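Local atomic coordinates of inorganic pyrophosphatase (Helicobacter pylori, PDB entry 2BQX), a protein that catalyses the magnesium-dependent hydrolysis of inorganic pyrophosphate to two phosphate ions, working as a homohexamer. Residues A86-V91 with E158-V163. Residues are numbered along the deposited sequence; the frame is centred on the assembly and turned at random.
Sequences ARLVGV and ESAIKV
Ala160 sets its methyl between Leu88 and Val91, where the C-terminal helix 157-171 packs across strand 83-96 of the curled, barrel-like sheet of this PPase-family fold. The two segment axes run nearly perpendicular (89°) and approach to 6.2 Å, a closeness that the small alanine permits. No hydrogen bond crosses the interface; apolar carbons and a few backbone atoms make it. Ala160 CB lies tightly against the backbone, 3.1 Å from Gly90 O, with Gly90 C just behind. From one flank Leu88 reaches over the helix backbone: its CD2 stands 3.9 Å from Ala160 CB and also touches Ala160 O, then brushes Ile161 CG1 at 4.3 Å. On the other flank Val91 CB packs 4.0 Å from Ala160 CB, and its two methyls divide the work. CG1, between the backbone N and the carbonyl carbon (chi1 60°), meets Ser159 and the backbone N of Ala160, while CG2, anti to the backbone N, lies 4.4 Å from Val163 CG2. Val89 and Gly90 both face Ile105 of strand 99-108 in a classic beta bulge. Val89 points away from the helix; the bulge, by adding Gly90 to that side, lets Leu88 and Val91, three residues apart, both point toward it. Asp69, a predicted magnesium ligand, has its side chain about 9 Å from that of Val91, so the contact lies near the probable metal site. Around the helix start, Asn156 OD1 accepts a hydrogen bond from Ser159 N, and Glu155 OE1 is hydrogen-bonded to Ser159 OG, the same oxygen that Val91 CG1 touches at 3.8 Å.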
ATOM      1  N   ALA A  86     -13.236  -9.387  20.782  1.00 22.37           N
ATOM      2  CA  ALA A  86     -13.978  -8.146  20.659  1.00 22.39           C
ATOM      3  C   ALA A  86     -15.067  -7.966  21.712  1.00 22.74           C
ATOM      4  O   ALA A  86     -15.308  -8.849  22.539  1.00 23.55           O
ATOM      5  CB  ALA A  86     -14.598  -8.073  19.269  1.00 21.77           C
ATOM      6  N   ARG A  87     -15.715  -6.808  21.683  1.00 23.63           N
ATOM      7  CA  ARG A  87     -16.804  -6.521  22.609  1.00 23.59           C
ATOM      8  C   ARG A  87     -17.938  -5.908  21.803  1.00 23.12           C
ATOM      9  O   ARG A  87     -17.708  -5.099  20.908  1.00 24.04           O
ATOM     10  CB  ARG A  87     -16.344  -5.561  23.706  1.00 23.13           C
ATOM     11  CG  ARG A  87     -15.888  -4.201  23.215  1.00 23.09           C
ATOM     12  CD  ARG A  87     -15.199  -3.443  24.347  1.00 22.96           C
ATOM     13  NE  ARG A  87     -14.714  -2.138  23.927  1.00 22.16           N
ATOM     14  CZ  ARG A  87     -15.487  -1.077  23.730  1.00 24.81           C
ATOM     15  NH1 ARG A  87     -14.944   0.070  23.336  1.00 25.06           N
ATOM     16  NH2 ARG A  87     -16.796  -1.152  23.943  1.00 26.77           N
ATOM     17  N   LEU A  88     -19.165  -6.311  22.111  1.00 22.53           N
ATOM     18  CA  LEU A  88     -20.338  -5.807  21.402  1.00 23.39           C
ATOM     19  C   LEU A  88     -20.746  -4.392  21.782  1.00 22.57           C
ATOM     20  O   LEU A  88     -20.615  -3.984  22.936  1.00 23.86           O
ATOM     21  CB  LEU A  88     -21.538  -6.724  21.662  1.00 23.22           C
ATOM     22  CG  LEU A  88     -21.890  -7.871  20.718  1.00 27.63           C
ATOM     23  CD1 LEU A  88     -20.659  -8.588  20.239  1.00 28.16           C
ATOM     24  CD2 LEU A  88     -22.841  -8.815  21.456  1.00 25.04           C
ATOM     25  N   VAL A  89     -21.241  -3.647  20.797  1.00 22.18           N
ATOM     26  CA  VAL A  89     -21.743  -2.301  21.037  1.00 22.89           C
ATOM     27  C   VAL A  89     -23.068  -2.107  20.303  1.00 22.55           C
ATOM     28  O   VAL A  89     -23.744  -1.094  20.486  1.00 23.89           O
ATOM     29  CB  VAL A  89     -20.739  -1.185  20.610  1.00 22.08           C
ATOM     30  CG1 VAL A  89     -19.487  -1.264  21.475  1.00 23.76           C
ATOM     31  CG2 VAL A  89     -20.384  -1.310  19.136  1.00 23.08           C
ATOM     32  N   GLY A  90     -23.441  -3.083  19.478  1.00 22.69           N
ATOM     33  CA  GLY A  90     -24.694  -2.984  18.744  1.00 20.90           C
ATOM     34  C   GLY A  90     -24.907  -4.068  17.702  1.00 21.47           C
ATOM     35  O   GLY A  90     -24.158  -5.041  17.645  1.00 21.59           O
ATOM     36  N   VAL A  91     -25.945  -3.906  16.886  1.00 21.60           N
ATOM     37  CA  VAL A  91     -26.247  -4.863  15.830  1.00 21.60           C
ATOM     38  C   VAL A  91     -26.928  -4.163  14.654  1.00 22.07           C
ATOM     39  O   VAL A  91     -27.693  -3.212  14.839  1.00 21.81           O
ATOM     40  CB  VAL A  91     -27.157  -6.020  16.353  1.00 22.24           C
ATOM     41  CG1 VAL A  91     -28.476  -5.463  16.870  1.00 24.31           C
ATOM     42  CG2 VAL A  91     -27.406  -7.032  15.242  1.00 22.35           C
ATOM     43  N   GLU A 158     -27.687  -3.829  24.078  1.00 25.35           N
ATOM     44  CA  GLU A 158     -28.627  -4.714  24.761  1.00 27.55           C
ATOM     45  C   GLU A 158     -29.265  -5.663  23.743  1.00 26.87           C
ATOM     46  O   GLU A 158     -29.420  -6.854  24.006  1.00 26.87           O
ATOM     47  CB  GLU A 158     -29.703  -3.886  25.468  1.00 30.32           C
ATOM     48  CG  GLU A 158     -30.771  -4.710  26.161  1.00 37.94           C
ATOM     49  CD  GLU A 158     -31.704  -3.856  27.005  1.00 41.69           C
ATOM     50  OE1 GLU A 158     -32.705  -4.399  27.515  1.00 44.27           O
ATOM     51  OE2 GLU A 158     -31.432  -2.646  27.159  1.00 42.91           O
ATOM     52  N   SER A 159     -29.618  -5.128  22.577  1.00 26.29           N
ATOM     53  CA  SER A 159     -30.226  -5.930  21.522  1.00 26.00           C
ATOM     54  C   SER A 159     -29.218  -6.909  20.928  1.00 24.67           C
ATOM     55  O   SER A 159     -29.547  -8.059  20.644  1.00 23.60           O
ATOM     56  CB  SER A 159     -30.772  -5.029  20.416  1.00 26.37           C
ATOM     57  OG  SER A 159     -31.313  -5.806  19.359  1.00 30.42           O
ATOM     58  N   ALA A 160     -27.988  -6.446  20.745  1.00 23.34           N
ATOM     59  CA  ALA A 160     -26.938  -7.285  20.186  1.00 23.49           C
ATOM     60  C   ALA A 160     -26.671  -8.496  21.075  1.00 23.54           C
ATOM     61  O   ALA A 160     -26.449  -9.602  20.581  1.00 23.72           O
ATOM     62  CB  ALA A 160     -25.655  -6.467  20.008  1.00 20.51           C
ATOM     63  N   ILE A 161     -26.681  -8.280  22.387  1.00 24.61           N
ATOM     64  CA  ILE A 161     -26.446  -9.357  23.344  1.00 24.91           C
ATOM     65  C   ILE A 161     -27.524 -10.426  23.199  1.00 24.04           C
ATOM     66  O   ILE A 161     -27.240 -11.622  23.273  1.00 24.30           O
ATOM     67  CB  ILE A 161     -26.425  -8.810  24.793  1.00 25.23           C
ATOM     68  CG1 ILE A 161     -25.166  -7.957  24.989  1.00 27.82           C
ATOM     69  CG2 ILE A 161     -26.448  -9.964  25.800  1.00 27.54           C
ATOM     70  CD1 ILE A 161     -25.156  -7.137  26.256  1.00 29.48           C
ATOM     71  N   LYS A 162     -28.761  -9.993  22.986  1.00 24.10           N
ATOM     72  CA  LYS A 162     -29.866 -10.930  22.809  1.00 25.01           C
ATOM     73  C   LYS A 162     -29.634 -11.781  21.570  1.00 23.87           C
ATOM     74  O   LYS A 162     -29.852 -12.992  21.585  1.00 23.37           O
ATOM     75  CB  LYS A 162     -31.186 -10.167  22.685  1.00 26.30           C
ATOM     76  CG  LYS A 162     -31.665  -9.574  24.001  1.00 31.03           C
ATOM     77  CD  LYS A 162     -32.978  -8.829  23.829  1.00 34.61           C
ATOM     78  CE  LYS A 162     -33.551  -8.423  25.175  1.00 37.99           C
ATOM     79  NZ  LYS A 162     -32.613  -7.561  25.945  1.00 39.25           N
ATOM     80  N   VAL A 163     -29.181 -11.137  20.499  1.00 23.37           N
ATOM     81  CA  VAL A 163     -28.902 -11.820  19.242  1.00 23.61           C
ATOM     82  C   VAL A 163     -27.810 -12.859  19.445  1.00 23.80           C
ATOM     83  O   VAL A 163     -27.919 -13.995  18.973  1.00 22.41           O
ATOM     84  CB  VAL A 163     -28.459 -10.802  18.159  1.00 22.37           C
ATOM     85  CG1 VAL A 163     -28.042 -11.521  16.883  1.00 22.32           C
ATOM     86  CG2 VAL A 163     -29.603  -9.841  17.872  1.00 24.81           C
TER